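Local coordinates for periplasmic sugar-binding domain protein (Pseudomonas fluorescens Pf-5, PDB 3H75) that probably binds carbohydrates in the periplasm, as a two-domain member of the bacterial solute-binding protein 2 family, at residues A[6-11]-A[37-42]; A[23-28]-A[311-316]; A[147-152]-A[201-206]. All coordinates share one frame; numbering follows the deposited sequence.

Contact 1: A[6-11]-A[37-42]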
ATOM      1  N   VAL A   6       2.235  19.409   9.610  1.00 11.57           N
ATOM      2  CA  VAL A   6       1.657  18.073   9.617  1.00 11.01           C
ATOM      3  C   VAL A   6       2.639  17.077  10.225  1.00 10.12           C
ATOM      4  O   VAL A   6       3.840  17.138   9.961  1.00 10.14           O
ATOM      5  CB  VAL A   6       1.335  17.596   8.179  1.00 11.13           C
ATOM      6  CG1 VAL A   6       0.767  16.185   8.208  1.00 11.04           C
ATOM      7  CG2 VAL A   6       0.355  18.551   7.514  1.00 14.46           C
ATOM      8  N   VAL A   7       2.128  16.183  11.062  1.00 10.05           N
ATOM      9  CA  VAL A   7       2.948  15.136  11.650  1.00 10.63           C
ATOM     10  C   VAL A   7       2.333  13.831  11.166  1.00 10.88           C
ATOM     11  O   VAL A   7       1.123  13.623  11.295  1.00  9.99           O
ATOM     12  CB  VAL A   7       2.927  15.158  13.197  1.00 10.84           C
ATOM     13  CG1 VAL A   7       3.601  13.899  13.738  1.00 11.77           C
ATOM     14  CG2 VAL A   7       3.655  16.391  13.712  1.00 13.00           C
ATOM     15  N   PHE A   8       3.152  12.969  10.575  1.00  8.55           N
ATOM     16  CA  PHE A   8       2.658  11.685  10.097  1.00  7.94           C
ATOM     17  C   PHE A   8       3.284  10.569  10.903  1.00  7.73           C
ATOM     18  O   PHE A   8       4.506  10.513  11.052  1.00  6.99           O
ATOM     19  CB  PHE A   8       2.978  11.481   8.606  1.00  9.94           C
ATOM     20  CG  PHE A   8       2.659  10.092   8.099  1.00  9.23           C
ATOM     21  CD1 PHE A   8       1.397   9.538   8.295  1.00 10.72           C
ATOM     22  CD2 PHE A   8       3.618   9.337   7.431  1.00  8.77           C
ATOM     23  CE1 PHE A   8       1.094   8.255   7.835  1.00  8.90           C
ATOM     24  CE2 PHE A   8       3.322   8.050   6.964  1.00  9.67           C
ATOM     25  CZ  PHE A   8       2.062   7.512   7.168  1.00  8.48           C
ATOM     26  N   LEU A   9       2.440   9.692  11.432  1.00  6.74           N
ATOM     27  CA  LEU A   9       2.903   8.543  12.207  1.00  6.98           C
ATOM     28  C   LEU A   9       3.004   7.357  11.244  1.00  8.22           C
ATOM     29  O   LEU A   9       2.002   6.710  10.916  1.00  8.39           O
ATOM     30  CB  LEU A   9       1.924   8.245  13.349  1.00  8.89           C
ATOM     31  CG  LEU A   9       1.629   9.461  14.239  1.00  9.05           C
ATOM     32  CD1 LEU A   9       0.694   9.052  15.372  1.00 11.82           C
ATOM     33  CD2 LEU A   9       2.936  10.035  14.804  1.00 10.10           C
ATOM     34  N   ASN A  10       4.227   7.113  10.778  1.00  7.49           N
ATOM     35  CA  ASN A  10       4.548   6.041   9.838  1.00  7.30           C
ATOM     36  C   ASN A  10       4.667   4.727  10.625  1.00  5.73           C
ATOM     37  O   ASN A  10       5.450   4.632  11.567  1.00  6.54           O
ATOM     38  CB  ASN A  10       5.880   6.385   9.152  1.00  7.20           C
ATOM     39  CG  ASN A  10       6.149   5.534   7.938  1.00  5.89           C
ATOM     40  OD1 ASN A  10       6.058   4.314   7.999  1.00  8.14           O
ATOM     41  ND2 ASN A  10       6.490   6.179   6.820  1.00  6.53           N
ATOM     42  N   PRO A  11       3.897   3.691  10.245  1.00  4.85           N
ATOM     43  CA  PRO A  11       3.960   2.413  10.964  1.00  6.24           C
ATOM     44  C   PRO A  11       5.157   1.509  10.678  1.00  7.43           C
ATOM     45  O   PRO A  11       5.454   0.597  11.458  1.00  8.21           O
ATOM     46  CB  PRO A  11       2.645   1.736  10.579  1.00  7.54           C
ATOM     47  CG  PRO A  11       2.433   2.210   9.161  1.00  8.67           C
ATOM     48  CD  PRO A  11       2.857   3.670   9.195  1.00  6.15           C
ATOM     49  N   LEU A  37       6.495  19.354   7.483  1.00 14.17           N
ATOM     50  CA  LEU A  37       6.195  17.951   7.745  1.00 12.88           C
ATOM     51  C   LEU A  37       7.212  17.231   8.614  1.00 12.34           C
ATOM     52  O   LEU A  37       8.424  17.369   8.436  1.00 14.01           O
ATOM     53  CB  LEU A  37       6.072  17.192   6.421  1.00 11.82           C
ATOM     54  CG  LEU A  37       6.039  15.662   6.469  1.00 10.97           C
ATOM     55  CD1 LEU A  37       4.709  15.171   7.041  1.00 10.91           C
ATOM     56  CD2 LEU A  37       6.238  15.126   5.056  1.00 11.81           C
ATOM     57  N   ARG A  38       6.698  16.450   9.554  1.00 11.55           N
ATOM     58  CA  ARG A  38       7.531  15.654  10.435  1.00 12.30           C
ATOM     59  C   ARG A  38       6.986  14.230  10.381  1.00 11.12           C
ATOM     60  O   ARG A  38       5.787  14.007  10.537  1.00 11.97           O
ATOM     61  CB  ARG A  38       7.476  16.201  11.860  1.00 16.42           C
ATOM     62  CG  ARG A  38       8.098  17.583  11.994  1.00 20.93           C
ATOM     63  CD  ARG A  38       8.006  18.096  13.422  1.00 26.63           C
ATOM     64  NE  ARG A  38       8.279  17.032  14.381  1.00 32.15           N
ATOM     65  CZ  ARG A  38       9.359  16.258  14.357  1.00 34.45           C
ATOM     66  NH1 ARG A  38      10.286  16.425  13.421  1.00 36.54           N
ATOM     67  NH2 ARG A  38       9.506  15.303  15.260  1.00 34.64           N
ATOM     68  N   ILE A  39       7.872  13.273  10.136  1.00  9.35           N
ATOM     69  CA  ILE A  39       7.480  11.877  10.054  1.00  8.65           C
ATOM     70  C   ILE A  39       8.114  11.089  11.188  1.00  9.72           C
ATOM     71  O   ILE A  39       9.339  11.089  11.349  1.00 11.30           O
ATOM     72  CB  ILE A  39       7.912  11.251   8.705  1.00  8.62           C
ATOM     73  CG1 ILE A  39       7.189  11.953   7.553  1.00  7.61           C
ATOM     74  CG2 ILE A  39       7.601   9.758   8.699  1.00  8.60           C
ATOM     75  CD1 ILE A  39       7.635  11.506   6.174  1.00  9.44           C
ATOM     76  N   LEU A  40       7.274  10.431  11.981  1.00  7.70           N
ATOM     77  CA  LEU A  40       7.739   9.623  13.102  1.00  7.92           C
ATOM     78  C   LEU A  40       7.518   8.149  12.781  1.00  8.31           C
ATOM     79  O   LEU A  40       6.387   7.721  12.558  1.00  8.78           O
ATOM     80  CB  LEU A  40       6.966   9.978  14.372  1.00 10.03           C
ATOM     81  CG  LEU A  40       6.952  11.447  14.800  1.00 10.86           C
ATOM     82  CD1 LEU A  40       6.135  11.592  16.079  1.00 10.80           C
ATOM     83  CD2 LEU A  40       8.374  11.934  15.019  1.00 11.92           C
ATOM     84  N   TYR A  41       8.599   7.375  12.752  1.00  6.48           N
ATOM     85  CA  TYR A  41       8.506   5.946  12.471  1.00  6.97           C
ATOM     86  C   TYR A  41       8.209   5.127  13.724  1.00  6.98           C
ATOM     87  O   TYR A  41       8.786   5.368  14.781  1.00  7.54           O
ATOM     88  CB  TYR A  41       9.817   5.441  11.853  1.00  7.46           C
ATOM     89  CG  TYR A  41       9.973   5.765  10.385  1.00  8.46           C
ATOM     90  CD1 TYR A  41       9.394   4.953   9.412  1.00  8.22           C
ATOM     91  CD2 TYR A  41      10.701   6.881   9.967  1.00  9.35           C
ATOM     92  CE1 TYR A  41       9.537   5.241   8.057  1.00 10.35           C
ATOM     93  CE2 TYR A  41      10.850   7.179   8.615  1.00 10.40           C
ATOM     94  CZ  TYR A  41      10.266   6.350   7.666  1.00  9.67           C
ATOM     95  OH  TYR A  41      10.424   6.618   6.325  1.00  9.49           O
ATOM     96  N   ALA A  42       7.324   4.144  13.597  1.00  6.22           N
ATOM     97  CA  ALA A  42       6.994   3.284  14.726  1.00  8.04           C
ATOM     98  C   ALA A  42       7.992   2.137  14.836  1.00  7.29           C
ATOM     99  O   ALA A  42       8.070   1.476  15.865  1.00  7.16           O
ATOM    100  CB  ALA A  42       5.594   2.716  14.558  1.00  8.25           C
TER
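The carbonyl oxygen R38 O is gripped twice from strand 5-10: by one hydrogen bond from F8 N (2.8 Å, N-H...O 165°), nearly along the C=O axis, and by a CA-H...O contact from V7 CA (3.3 Å). It belongs to the parallel strand pair of a beta-alpha-beta unit, in which helix 17-33 links strand 5-10 to the edge strand 36-41 of one domain's sheet. The alternating bonds run from R38 N to V6 O, L40 N to F8 O, N10 N to L40 O and A42 N to N10 O. The N10 N bond is bent, its donor 28° out of the L40 carbonyl plane. V7, L9, R38 and L40 share one face of the sheet, where L9 and L40 lie side by side and touch through L9 CD2 and L40 CD1 (3.8 Å); the V7 and L40 side chains cross obliquely, V7 CG1 against L40 CD1. On the other face F8 CD2 meets I39 CG2 at 4.2 Å, and I39 CG2 also packs on N10 CB (3.8 Å). N10 carries its CG anti to the backbone N, which lays the amide alongside the Y41 ring, the planes 34° apart. Bonds from G12 N to N10 OD1 and from N10 ND2 to W19 O fix the rotation of this buried amide, while Y41 OH hydrogen-bonds S23 OG of the intervening helix. An alanine at N10 removes the hydrogen bonds to G12 N and W19 O and the flat neighbour of Y41, and would probably loosen the loop that follows the strand. The touch on the tyrosine is close, with N10 CG 3.4 Å from Y41 CE1, and N10 CB adds an off-centre CH-pi contact, 4.2 Å from the Y41 ring centroid.

Contact 2: A[23-28]-A[311-316]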
ATOM      1  N   SER A  23       7.262   7.841   2.581  1.00  7.17           N
ATOM      2  CA  SER A  23       7.783   9.041   3.229  1.00  8.18           C
ATOM      3  C   SER A  23       8.462   9.992   2.250  1.00  9.21           C
ATOM      4  O   SER A  23       8.225  11.200   2.283  1.00  9.74           O
ATOM      5  CB  SER A  23       8.787   8.662   4.323  1.00  8.70           C
ATOM      6  OG  SER A  23       8.142   8.028   5.408  1.00  7.96           O
ATOM      7  N   GLN A  24       9.305   9.448   1.378  1.00  9.04           N
ATOM      8  CA  GLN A  24      10.018  10.277   0.418  1.00  9.88           C
ATOM      9  C   GLN A  24       9.072  11.004  -0.526  1.00  9.14           C
ATOM     10  O   GLN A  24       9.314  12.162  -0.880  1.00  9.51           O
ATOM     11  CB  GLN A  24      11.015   9.435  -0.386  1.00 11.33           C
ATOM     12  CG  GLN A  24      12.098   8.797   0.473  1.00 17.50           C
ATOM     13  CD  GLN A  24      12.872   9.815   1.290  1.00 23.51           C
ATOM     14  OE1 GLN A  24      13.568  10.667   0.740  1.00 26.27           O
ATOM     15  NE2 GLN A  24      12.749   9.734   2.614  1.00 25.90           N
ATOM     16  N   PHE A  25       7.993  10.339  -0.931  1.00  7.02           N
ATOM     17  CA  PHE A  25       7.024  10.965  -1.824  1.00  8.84           C
ATOM     18  C   PHE A  25       6.347  12.119  -1.079  1.00  9.97           C
ATOM     19  O   PHE A  25       6.137  13.194  -1.643  1.00 10.81           O
ATOM     20  CB  PHE A  25       5.975   9.944  -2.286  1.00  7.91           C
ATOM     21  CG  PHE A  25       5.160  10.405  -3.466  1.00  9.82           C
ATOM     22  CD1 PHE A  25       5.735  10.483  -4.731  1.00 11.72           C
ATOM     23  CD2 PHE A  25       3.826  10.777  -3.314  1.00  9.02           C
ATOM     24  CE1 PHE A  25       4.990  10.927  -5.834  1.00 10.71           C
ATOM     25  CE2 PHE A  25       3.075  11.224  -4.409  1.00 10.68           C
ATOM     26  CZ  PHE A  25       3.662  11.297  -5.671  1.00  9.71           C
HETATM   27  N   MSE A  26       6.020  11.897   0.193  1.00 10.81           N
HETATM   28  CA  MSE A  26       5.390  12.933   1.002  1.00 11.17           C
HETATM   29  C   MSE A  26       6.319  14.126   1.183  1.00 10.96           C
HETATM   30  O   MSE A  26       5.882  15.273   1.105  1.00 13.25           O
HETATM   31  CB  MSE A  26       5.027  12.404   2.391  1.00 11.49           C
HETATM   32  CG  MSE A  26       3.873  11.430   2.432  1.00 11.43           C
HETATM   33 SE   MSE A  26       3.506  10.873   4.260  1.00 17.66          SE
HETATM   34  CE  MSE A  26       2.678  12.497   4.902  1.00 11.07           C
ATOM     35  N   GLN A  27       7.595  13.855   1.435  1.00 11.40           N
ATOM     36  CA  GLN A  27       8.552  14.934   1.637  1.00 12.63           C
ATOM     37  C   GLN A  27       8.673  15.791   0.384  1.00 13.60           C
ATOM     38  O   GLN A  27       8.814  17.013   0.472  1.00 12.85           O
ATOM     39  CB  GLN A  27       9.910  14.367   2.054  1.00 15.50           C
ATOM     40  CG  GLN A  27       9.830  13.586   3.354  1.00 20.57           C
ATOM     41  CD  GLN A  27      11.181  13.175   3.886  1.00 24.99           C
ATOM     42  OE1 GLN A  27      12.019  12.653   3.153  1.00 27.73           O
ATOM     43  NE2 GLN A  27      11.397  13.396   5.178  1.00 28.13           N
ATOM     44  N   ALA A  28       8.600  15.157  -0.782  1.00 12.85           N
ATOM     45  CA  ALA A  28       8.673  15.897  -2.033  1.00 13.48           C
ATOM     46  C   ALA A  28       7.452  16.811  -2.095  1.00 13.04           C
ATOM     47  O   ALA A  28       7.552  17.975  -2.477  1.00 13.80           O
ATOM     48  CB  ALA A  28       8.679  14.936  -3.216  1.00 13.45           C
ATOM     49  N   ASP A 311      13.224   6.607  -5.334  1.00 12.83           N
ATOM     50  CA  ASP A 311      12.586   7.578  -4.454  1.00 13.45           C
ATOM     51  C   ASP A 311      12.771   9.036  -4.878  1.00 15.00           C
ATOM     52  O   ASP A 311      12.465   9.964  -4.123  1.00 13.74           O
ATOM     53  CB  ASP A 311      13.050   7.362  -3.011  1.00 14.14           C
ATOM     54  CG  ASP A 311      12.514   6.068  -2.418  1.00 15.78           C
ATOM     55  OD1 ASP A 311      11.710   5.388  -3.095  1.00 14.82           O
ATOM     56  OD2 ASP A 311      12.886   5.732  -1.275  1.00 13.85           O
ATOM     57  N   GLN A 312      13.265   9.233  -6.095  1.00 14.64           N
ATOM     58  CA  GLN A 312      13.430  10.578  -6.625  1.00 15.84           C
ATOM     59  C   GLN A 312      12.210  10.863  -7.499  1.00 15.27           C
ATOM     60  O   GLN A 312      12.046  11.968  -8.010  1.00 15.36           O
ATOM     61  CB  GLN A 312      14.710  10.673  -7.469  1.00 19.00           C
ATOM     62  CG  GLN A 312      15.997  10.395  -6.697  1.00 25.07           C
ATOM     63  CD  GLN A 312      16.331  11.478  -5.685  1.00 29.94           C
ATOM     64  OE1 GLN A 312      17.159  11.275  -4.798  1.00 34.31           O
ATOM     65  NE2 GLN A 312      15.700  12.637  -5.823  1.00 31.46           N
ATOM     66  N   VAL A 313      11.343   9.865  -7.656  1.00 13.71           N
ATOM     67  CA  VAL A 313      10.163  10.025  -8.500  1.00 13.78           C
ATOM     68  C   VAL A 313       9.254  11.189  -8.098  1.00 14.60           C
ATOM     69  O   VAL A 313       8.660  11.841  -8.957  1.00 15.24           O
ATOM     70  CB  VAL A 313       9.337   8.705  -8.568  1.00 13.43           C
ATOM     71  CG1 VAL A 313       8.677   8.411  -7.228  1.00 14.36           C
ATOM     72  CG2 VAL A 313       8.301   8.801  -9.676  1.00 13.09           C
ATOM     73  N   GLY A 314       9.157  11.466  -6.803  1.00 16.65           N
ATOM     74  CA  GLY A 314       8.307  12.555  -6.355  1.00 18.61           C
ATOM     75  C   GLY A 314       8.727  13.921  -6.868  1.00 21.51           C
ATOM     76  O   GLY A 314       7.900  14.827  -6.997  1.00 19.38           O
ATOM     77  N   THR A 315      10.014  14.072  -7.169  1.00 23.19           N
ATOM     78  CA  THR A 315      10.541  15.342  -7.661  1.00 26.70           C
ATOM     79  C   THR A 315       9.976  15.736  -9.023  1.00 27.48           C
ATOM     80  O   THR A 315      10.041  16.901  -9.412  1.00 30.83           O
ATOM     81  CB  THR A 315      12.080  15.301  -7.764  1.00 27.74           C
ATOM     82  OG1 THR A 315      12.471  14.328  -8.738  1.00 29.73           O
ATOM     83  CG2 THR A 315      12.692  14.941  -6.420  1.00 27.70           C
ATOM     84  N   ARG A 316       9.417  14.771  -9.745  1.00 28.22           N
ATOM     85  CA  ARG A 316       8.851  15.041 -11.064  1.00 28.89           C
ATOM     86  C   ARG A 316       7.359  15.344 -11.015  1.00 27.68           C
ATOM     87  O   ARG A 316       6.711  15.486 -12.055  1.00 28.08           O
ATOM     88  CB  ARG A 316       9.099  13.854 -11.994  1.00 31.28           C
ATOM     89  CG  ARG A 316      10.564  13.621 -12.318  1.00 34.70           C
ATOM     90  CD  ARG A 316      10.753  12.361 -13.146  1.00 35.68           C
ATOM     91  NE  ARG A 316       9.993  12.392 -14.394  1.00 37.28           N
ATOM     92  CZ  ARG A 316      10.183  13.276 -15.369  1.00 38.52           C
ATOM     93  NH1 ARG A 316      11.115  14.214 -15.248  1.00 38.95           N
ATOM     94  NH2 ARG A 316       9.442  13.221 -16.468  1.00 39.04           N
TER
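F25 sets its CG anti to the backbone N (chi1 -165°), which swings the ring off helix 17-33 and against the backbone of G314. Q24, one residue earlier, instead has CG anti to the carbonyl carbon (chi1 -62°), which sets CG beside D311; the bend at chi2 then turns the amide. The F25 ring touches through CD1 and CE1: F25 CD1 lies 3.7 Å from G314 CA, F25 CE1 is equally near, and V313 CG1 follows at 4.4 Å from F25 CD1. On the next helical turn A28 CB reaches G314 C at 3.8 Å. G314 is thus fitted between F25 and A28; a CB on G314, with the backbone as it stands, would lie 2.9 Å from A28 CB, a clash. Q24 and D311 cross at about a right angle, with Q24 CG 3.6 Å from D311 OD2 and the amide and carboxylate planes 26° apart. The other carboxylate oxygen, D311 OD1, hydrogen-bonds S21 OG, from the turn of helix 17-33 that precedes F25. No hydrogen bond joins the two segments directly, so the contact is close packing steadied by local bonds. In the 3-10 segment 312-316, Q312 O takes two donors from one residue, T315 OG1 (2.5 Å) and T315 N (3.0 Å), which helps hold the tight turn carrying G314. Beyond the segments, W268 and F319 meet the F25 ring edge-to-face, and L340 touches both F25 and V313. The arrangement is a helix packed on a late 3-10 segment, consistent with the two-domain periplasmic binding protein fold: here the late chain, which already adds strand 289-291 to the sheet of strand 5-10, also covers helix 17-33 of that domain.

Contact 3: A[147-152]-A[201-206]. With SO4 (sulfate ion), chain C.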
ATOM      1  N   GLU A 147      -3.257 -25.551  -8.163  1.00  8.85           N
ATOM      2  CA  GLU A 147      -2.906 -25.345  -6.767  1.00  8.69           C
ATOM      3  C   GLU A 147      -2.224 -24.014  -6.515  1.00  8.11           C
ATOM      4  O   GLU A 147      -1.331 -23.595  -7.253  1.00  8.09           O
ATOM      5  CB  GLU A 147      -2.086 -26.531  -6.260  1.00 10.14           C
ATOM      6  CG  GLU A 147      -2.911 -27.816  -6.367  1.00 14.34           C
ATOM      7  CD  GLU A 147      -2.438 -28.940  -5.471  1.00 16.45           C
ATOM      8  OE1 GLU A 147      -1.497 -28.732  -4.679  1.00 17.38           O
ATOM      9  OE2 GLU A 147      -3.027 -30.041  -5.561  1.00 19.69           O
ATOM     10  N   LEU A 148      -2.678 -23.364  -5.449  1.00  7.53           N
ATOM     11  CA  LEU A 148      -2.228 -22.037  -5.055  1.00  7.00           C
ATOM     12  C   LEU A 148      -1.776 -21.923  -3.606  1.00  6.11           C
ATOM     13  O   LEU A 148      -2.342 -22.556  -2.716  1.00  7.86           O
ATOM     14  CB  LEU A 148      -3.391 -21.062  -5.265  1.00  6.87           C
ATOM     15  CG  LEU A 148      -3.334 -19.679  -4.610  1.00  7.22           C
ATOM     16  CD1 LEU A 148      -2.465 -18.747  -5.434  1.00  9.26           C
ATOM     17  CD2 LEU A 148      -4.755 -19.126  -4.509  1.00  7.32           C
ATOM     18  N   LEU A 149      -0.752 -21.103  -3.382  1.00  8.35           N
ATOM     19  CA  LEU A 149      -0.263 -20.817  -2.040  1.00  6.36           C
ATOM     20  C   LEU A 149      -0.451 -19.314  -1.898  1.00  6.54           C
ATOM     21  O   LEU A 149      -0.264 -18.572  -2.866  1.00  7.17           O
ATOM     22  CB  LEU A 149       1.227 -21.152  -1.887  1.00  8.70           C
ATOM     23  CG  LEU A 149       1.597 -22.637  -1.883  1.00  8.90           C
ATOM     24  CD1 LEU A 149       3.117 -22.789  -1.794  1.00 10.80           C
ATOM     25  CD2 LEU A 149       0.931 -23.338  -0.700  1.00 10.77           C
ATOM     26  N   ALA A 150      -0.838 -18.862  -0.713  1.00  6.22           N
ATOM     27  CA  ALA A 150      -1.021 -17.433  -0.489  1.00  7.26           C
ATOM     28  C   ALA A 150      -0.257 -16.962   0.739  1.00  8.45           C
ATOM     29  O   ALA A 150      -0.282 -17.604   1.788  1.00  8.83           O
ATOM     30  CB  ALA A 150      -2.500 -17.102  -0.340  1.00  8.89           C
ATOM     31  N   PHE A 151       0.436 -15.841   0.588  1.00  8.08           N
ATOM     32  CA  PHE A 151       1.203 -15.251   1.676  1.00  8.60           C
ATOM     33  C   PHE A 151       0.595 -13.891   1.961  1.00  9.65           C
ATOM     34  O   PHE A 151       0.666 -12.986   1.127  1.00 10.05           O
ATOM     35  CB  PHE A 151       2.667 -15.090   1.260  1.00 10.26           C
ATOM     36  CG  PHE A 151       3.397 -16.390   1.128  1.00 10.65           C
ATOM     37  CD1 PHE A 151       4.110 -16.911   2.202  1.00 13.69           C
ATOM     38  CD2 PHE A 151       3.334 -17.121  -0.053  1.00 11.73           C
ATOM     39  CE1 PHE A 151       4.744 -18.141   2.107  1.00 12.02           C
ATOM     40  CE2 PHE A 151       3.967 -18.360  -0.159  1.00 11.81           C
ATOM     41  CZ  PHE A 151       4.674 -18.869   0.926  1.00 12.61           C
ATOM     42  N   SER A 152      -0.013 -13.741   3.131  1.00  8.82           N
ATOM     43  CA  SER A 152      -0.626 -12.469   3.480  1.00  9.27           C
ATOM     44  C   SER A 152       0.293 -11.714   4.434  1.00  9.78           C
ATOM     45  O   SER A 152       1.322 -12.240   4.839  1.00 10.34           O
ATOM     46  CB  SER A 152      -1.995 -12.697   4.122  1.00 11.94           C
ATOM     47  OG  SER A 152      -2.703 -11.476   4.230  1.00 14.98           O
ATOM     48  N   LYS A 201       7.545 -27.547  -0.787  1.00 20.58           N
ATOM     49  CA  LYS A 201       7.990 -28.933  -0.756  1.00 22.71           C
ATOM     50  C   LYS A 201       6.771 -29.813  -0.483  1.00 21.60           C
ATOM     51  O   LYS A 201       6.612 -30.883  -1.075  1.00 21.82           O
ATOM     52  CB  LYS A 201       9.037 -29.128   0.343  1.00 25.60           C
ATOM     53  CG  LYS A 201       9.758 -30.465   0.285  1.00 28.89           C
ATOM     54  CD  LYS A 201      10.808 -30.573   1.379  1.00 30.67           C
ATOM     55  CE  LYS A 201      11.692 -31.796   1.179  1.00 33.12           C
ATOM     56  NZ  LYS A 201      10.900 -33.057   1.111  1.00 33.09           N
ATOM     57  N   ARG A 202       5.913 -29.343   0.416  1.00 20.53           N
ATOM     58  CA  ARG A 202       4.695 -30.054   0.791  1.00 19.27           C
ATOM     59  C   ARG A 202       3.659 -30.072  -0.331  1.00 19.00           C
ATOM     60  O   ARG A 202       2.935 -31.055  -0.499  1.00 18.03           O
ATOM     61  CB  ARG A 202       4.077 -29.403   2.031  1.00 19.85           C
ATOM     62  CG  ARG A 202       2.684 -29.907   2.383  1.00 21.80           C
ATOM     63  CD  ARG A 202       2.707 -31.351   2.861  1.00 25.47           C
ATOM     64  NE  ARG A 202       1.366 -31.844   3.170  1.00 27.56           N
ATOM     65  CZ  ARG A 202       0.471 -32.210   2.258  1.00 28.50           C
ATOM     66  NH1 ARG A 202       0.769 -32.145   0.968  1.00 27.32           N
ATOM     67  NH2 ARG A 202      -0.726 -32.640   2.635  1.00 29.31           N
ATOM     68  N   TYR A 203       3.592 -28.982  -1.090  1.00 17.22           N
ATOM     69  CA  TYR A 203       2.631 -28.858  -2.185  1.00 15.67           C
ATOM     70  C   TYR A 203       3.356 -28.608  -3.503  1.00 15.41           C
ATOM     71  O   TYR A 203       3.322 -27.503  -4.048  1.00 14.27           O
ATOM     72  CB  TYR A 203       1.670 -27.701  -1.898  1.00 15.80           C
ATOM     73  CG  TYR A 203       0.935 -27.830  -0.583  1.00 16.92           C
ATOM     74  CD1 TYR A 203      -0.047 -28.805  -0.407  1.00 16.68           C
ATOM     75  CD2 TYR A 203       1.222 -26.981   0.486  1.00 16.59           C
ATOM     76  CE1 TYR A 203      -0.725 -28.931   0.798  1.00 17.38           C
ATOM     77  CE2 TYR A 203       0.546 -27.098   1.699  1.00 17.60           C
ATOM     78  CZ  TYR A 203      -0.426 -28.076   1.846  1.00 18.25           C
ATOM     79  OH  TYR A 203      -1.096 -28.204   3.041  1.00 20.90           O
ATOM     80  N   PRO A 204       4.025 -29.637  -4.039  1.00 13.65           N
ATOM     81  CA  PRO A 204       4.760 -29.505  -5.297  1.00 12.98           C
ATOM     82  C   PRO A 204       3.908 -29.198  -6.531  1.00 12.30           C
ATOM     83  O   PRO A 204       4.435 -28.752  -7.551  1.00 13.52           O
ATOM     84  CB  PRO A 204       5.488 -30.846  -5.410  1.00 14.33           C
ATOM     85  CG  PRO A 204       4.549 -31.786  -4.731  1.00 13.70           C
ATOM     86  CD  PRO A 204       4.132 -31.009  -3.508  1.00 15.66           C
ATOM     87  N   LYS A 205       2.603 -29.438  -6.451  1.00 12.27           N
ATOM     88  CA  LYS A 205       1.731 -29.167  -7.590  1.00 11.37           C
ATOM     89  C   LYS A 205       1.408 -27.679  -7.685  1.00 11.94           C
ATOM     90  O   LYS A 205       0.814 -27.225  -8.664  1.00 11.17           O
ATOM     91  CB  LYS A 205       0.433 -29.973  -7.481  1.00 14.82           C
ATOM     92  CG  LYS A 205       0.673 -31.463  -7.289  1.00 19.54           C
ATOM     93  CD  LYS A 205      -0.616 -32.267  -7.346  1.00 23.39           C
ATOM     94  CE  LYS A 205      -1.150 -32.338  -8.763  1.00 27.43           C
ATOM     95  NZ  LYS A 205      -2.281 -33.299  -8.876  1.00 30.62           N
ATOM     96  N   THR A 206       1.812 -26.921  -6.672  1.00 11.67           N
ATOM     97  CA  THR A 206       1.559 -25.483  -6.670  1.00 10.78           C
ATOM     98  C   THR A 206       2.063 -24.848  -7.963  1.00 10.84           C
ATOM     99  O   THR A 206       3.204 -25.076  -8.375  1.00 10.50           O
ATOM    100  CB  THR A 206       2.256 -24.783  -5.476  1.00 11.16           C
ATOM    101  OG1 THR A 206       1.724 -25.287  -4.245  1.00 12.16           O
ATOM    102  CG2 THR A 206       2.030 -23.261  -5.538  1.00 11.38           C
TER
HETATM  103  S   SO4 C 401      -2.332 -33.544  -0.905  1.00 26.95           S
HETATM  104  O1  SO4 C 401      -3.106 -33.189  -2.113  1.00 20.45           O
HETATM  105  O2  SO4 C 401      -1.031 -32.846  -0.957  1.00 21.10           O
HETATM  106  O3  SO4 C 401      -3.076 -33.136   0.304  1.00 20.32           O
HETATM  107  O4  SO4 C 401      -2.118 -35.004  -0.877  1.00 21.44           O
HETATM  108  O   HOH W   1      -1.645 -27.166  -9.783  1.00 13.73           O
HETATM  109  O   HOH W   2       0.822 -30.216  -4.265  1.00 17.36           O
HETATM  110  O   HOH W   3      -4.409 -30.848  -8.043  1.00 27.93           O
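E147 has its CG anti to the carbonyl carbon (chi1 -61°) and runs extended beyond it, so the carboxylate lies across the side chain of K205. K205 CB sits 3.6 Å from E147 OE1, while the lysine chain bends at chi3 and K205 CD packs on E147 OE2. The charged ends do not touch; one water joins E147 OE2 to K205 NZ, weakly at the amine, and two others tie E147 to the K205 backbone, one from E147 N to K205 O, one from E147 OE1 to K205 N. E147 OE1 also forms a salt bridge with R180. L149, with CG anti to its carbonyl carbon, crosses Y203 obliquely, L149 CD2 to Y203 CD2 at 3.8 Å, and its CG packs on T206 OG1 at 3.6 Å. That hydroxyl lies beside its own backbone N (chi1 -62°), and donates to a lone pair of Y203 O (2.7 Å), which T206 N also reaches (3.1 Å), closing a type I turn. R202 has CG anti to the backbone N (chi1 170°), which puts CG 3.5 Å above the centre of the Y203 ring; the bend at chi2 then brings one face of the guanidinium over Y203 CE1. The guanidinium edge holds a sulfate ion, probably from the crystallisation liquor, by a nearly straight bond from R202 NH1 to sulfate O2 (2.7 Å) and a weak one from R202 NH2; R180 also binds it. This is the turn that ends a beta-alpha-beta crossover: helix 189-202 carries the chain from strand 177-184 past strand 146-152 into strand 206-211.

Contacts 1 and 2 share helix 17-33: contact 1 pairs the strands before and after it, and contact 2 covers the helix with a late segment of the chain. They touch where S23 and M26 of the helix meet the strands. Contact 3 belongs to the other sheet, about 37 Å from each of the others between centres. It lies farther out, its centre 24 Å from the chain's centre against 16 Å for contacts 1 and 2, with its water-linked E147-K205 side toward the surface. Contact 1 is held by direct main-chain bonds, contact 2 by apolar packing around a glycine, and contact 3 by waters and charged side chains over a small apolar patch.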